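Local coordinates for N(G),N(G)-dimethylarginine dimethylaminohydrolase (PDB 1H70), which hydrolyses N(omega),N(omega)-dimethyl-L-arginine and N(omega)-methyl-L-arginine to L-citrulline, releasing dimethylamine or methylamine, at residues N37-A42 / R212-A217. The protein carries 1 engineered substitution. Numbering follows the deposited sequence.
Sequences NAYIRA and RVIMPA
I214 reaches from strand 212-216 toward helix 29-43 and sets its two branches against A42 and Y39, a small, purely apolar helix-on-sheet packing inside the α/β propeller fold that DDAH shares with other guanidine-modifying enzymes. The strand is the central one of a three-stranded mixed sheet, between 207-209 and 232-236, and helix 29-43 lies on the face that I214 presents. I214 has CG1 anti to its carbonyl carbon (chi1 -67°) and then runs out extended (chi2 171°), which carries CD1 to the A42 methyl: CD1 of I214 lies beside CB of A42, 4.1 Å away. Its other branch, CG2, meets the ring of Y39 obliquely. The two helix residues, three positions apart, thus receive one branch each, while the backbones remain well separated, with CA of A42 and CA of I214 at 7.6 Å.

CG of Y39 is anti to the backbone N (chi1 175°), which swings the ring out from the helix alongside I214. Its hydroxyl is hydrogen-bonded to OG of S252, close to the active site: the Y39 side chain is about 7 Å from that of S250, the engineered serine at the position assigned as nucleophile. I207 touches both Y39 and I214, and I234 and V236 pack on A42, extending this buried apolar layer over the flanking strands. On the Y39 ring, CD1 makes the nearest approach to I214, 4.4 Å from its CG2.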
loop_
_atom_site.group_PDB
_atom_site.type_symbol
_atom_site.label_atom_id
_atom_site.label_comp_id
_atom_site.label_asym_id
_atom_site.label_seq_id
_atom_site.Cartn_x
_atom_site.Cartn_y
_atom_site.Cartn_z
ATOM N N ASN A 37 6.026 15.340 3.239
ATOM C CA ASN A 37 5.220 16.536 3.397
ATOM C C ASN A 37 4.495 16.771 2.076
ATOM O O ASN A 37 3.295 17.017 2.063
ATOM C CB ASN A 37 6.087 17.728 3.790
ATOM C CG ASN A 37 5.280 18.993 4.005
ATOM O OD1 ASN A 37 4.345 19.034 4.835
ATOM N ND2 ASN A 37 5.630 20.037 3.253
ATOM N N ALA A 38 5.201 16.656 0.961
ATOM C CA ALA A 38 4.577 16.874 -0.353
ATOM C C ALA A 38 3.427 15.889 -0.575
ATOM O O ALA A 38 2.398 16.214 -1.204
ATOM C CB ALA A 38 5.633 16.769 -1.470
ATOM N N TYR A 39 3.606 14.673 -0.064
ATOM C CA TYR A 39 2.607 13.614 -0.182
ATOM C C TYR A 39 1.375 13.997 0.640
ATOM O O TYR A 39 0.251 13.846 0.187
ATOM C CB TYR A 39 3.225 12.308 0.310
ATOM C CG TYR A 39 2.388 11.055 0.407
ATOM C CD1 TYR A 39 1.915 10.412 -0.738
ATOM C CD2 TYR A 39 2.119 10.469 1.644
ATOM C CE1 TYR A 39 1.195 9.220 -0.637
ATOM C CE2 TYR A 39 1.398 9.279 1.746
ATOM C CZ TYR A 39 0.926 8.673 0.594
ATOM O OH TYR A 39 0.200 7.486 0.657
ATOM N N ILE A 40 1.587 14.487 1.850
ATOM C CA ILE A 40 0.443 14.930 2.681
ATOM C C ILE A 40 -0.311 16.101 2.044
ATOM O O ILE A 40 -1.553 16.136 2.053
ATOM C CB ILE A 40 0.931 15.280 4.111
ATOM C CG1 ILE A 40 1.493 14.032 4.795
ATOM C CG2 ILE A 40 -0.206 15.853 4.972
ATOM C CD1 ILE A 40 0.490 12.876 4.949
ATOM N N ARG A 41 0.426 17.051 1.460
ATOM C CA ARG A 41 -0.202 18.207 0.831
ATOM C C ARG A 41 -1.032 17.793 -0.360
ATOM O O ARG A 41 -2.037 18.415 -0.640
ATOM C CB ARG A 41 0.827 19.276 0.431
ATOM C CG ARG A 41 1.641 19.788 1.604
ATOM C CD ARG A 41 2.488 21.004 1.219
ATOM N NE ARG A 41 1.628 22.170 1.025
ATOM C CZ ARG A 41 2.091 23.390 0.753
ATOM N NH1 ARG A 41 3.400 23.563 0.639
ATOM N NH2 ARG A 41 1.265 24.431 0.580
ATOM N N ALA A 42 -0.591 16.761 -1.085
ATOM C CA ALA A 42 -1.376 16.219 -2.194
ATOM C C ALA A 42 -2.653 15.597 -1.616
ATOM O O ALA A 42 -3.763 15.798 -2.136
ATOM C CB ALA A 42 -0.566 15.155 -2.919
ATOM N N ARG A 212 -8.907 11.271 -7.802
ATOM C CA ARG A 212 -7.560 11.794 -7.976
ATOM C C ARG A 212 -6.681 10.546 -8.025
ATOM O O ARG A 212 -7.067 9.509 -7.446
ATOM C CB ARG A 212 -7.067 12.624 -6.782
ATOM C CG ARG A 212 -8.168 13.215 -5.873
ATOM C CD ARG A 212 -8.683 14.483 -6.364
ATOM N NE ARG A 212 -9.464 15.432 -5.571
ATOM C CZ ARG A 212 -10.710 15.521 -5.102
ATOM N NH1 ARG A 212 -11.014 16.672 -4.505
ATOM N NH2 ARG A 212 -11.633 14.541 -5.120
ATOM N N VAL A 213 -5.549 10.600 -8.700
ATOM C CA VAL A 213 -4.637 9.456 -8.667
ATOM C C VAL A 213 -3.282 10.050 -8.315
ATOM O O VAL A 213 -2.758 10.921 -9.033
ATOM C CB VAL A 213 -4.570 8.604 -9.938
ATOM C CG1 VAL A 213 -3.358 7.671 -9.850
ATOM C CG2 VAL A 213 -5.807 7.735 -10.110
ATOM N N ILE A 214 -2.734 9.621 -7.184
ATOM C CA ILE A 214 -1.439 10.127 -6.727
ATOM C C ILE A 214 -0.365 9.157 -7.201
ATOM O O ILE A 214 -0.487 7.941 -6.974
ATOM C CB ILE A 214 -1.417 10.316 -5.202
ATOM C CG1 ILE A 214 -2.392 11.450 -4.809
ATOM C CG2 ILE A 214 -0.007 10.671 -4.734
ATOM C CD1 ILE A 214 -2.632 11.592 -3.311
ATOM N N MET A 215 0.657 9.652 -7.890
ATOM C CA MET A 215 1.668 8.755 -8.445
ATOM C C MET A 215 3.045 9.382 -8.258
ATOM O O MET A 215 3.138 10.605 -8.038
ATOM C CB MET A 215 1.409 8.550 -9.957
ATOM C CG MET A 215 1.721 9.818 -10.739
ATOM S SD MET A 215 1.541 9.642 -12.553
ATOM C CE MET A 215 2.745 8.399 -12.842
ATOM N N PRO A 216 4.097 8.570 -8.346
ATOM C CA PRO A 216 5.474 9.080 -8.245
ATOM C C PRO A 216 5.788 10.006 -9.424
ATOM O O PRO A 216 5.335 9.784 -10.574
ATOM C CB PRO A 216 6.335 7.819 -8.330
ATOM C CG PRO A 216 5.476 6.787 -8.985
ATOM C CD PRO A 216 4.064 7.113 -8.563
ATOM N N ALA A 217 6.548 11.056 -9.140
ATOM C CA ALA A 217 6.936 12.005 -10.187
ATOM C C ALA A 217 8.101 11.410 -10.989
ATOM O O ALA A 217 8.905 10.672 -10.422
ATOM C CB ALA A 217 7.354 13.314 -9.573
#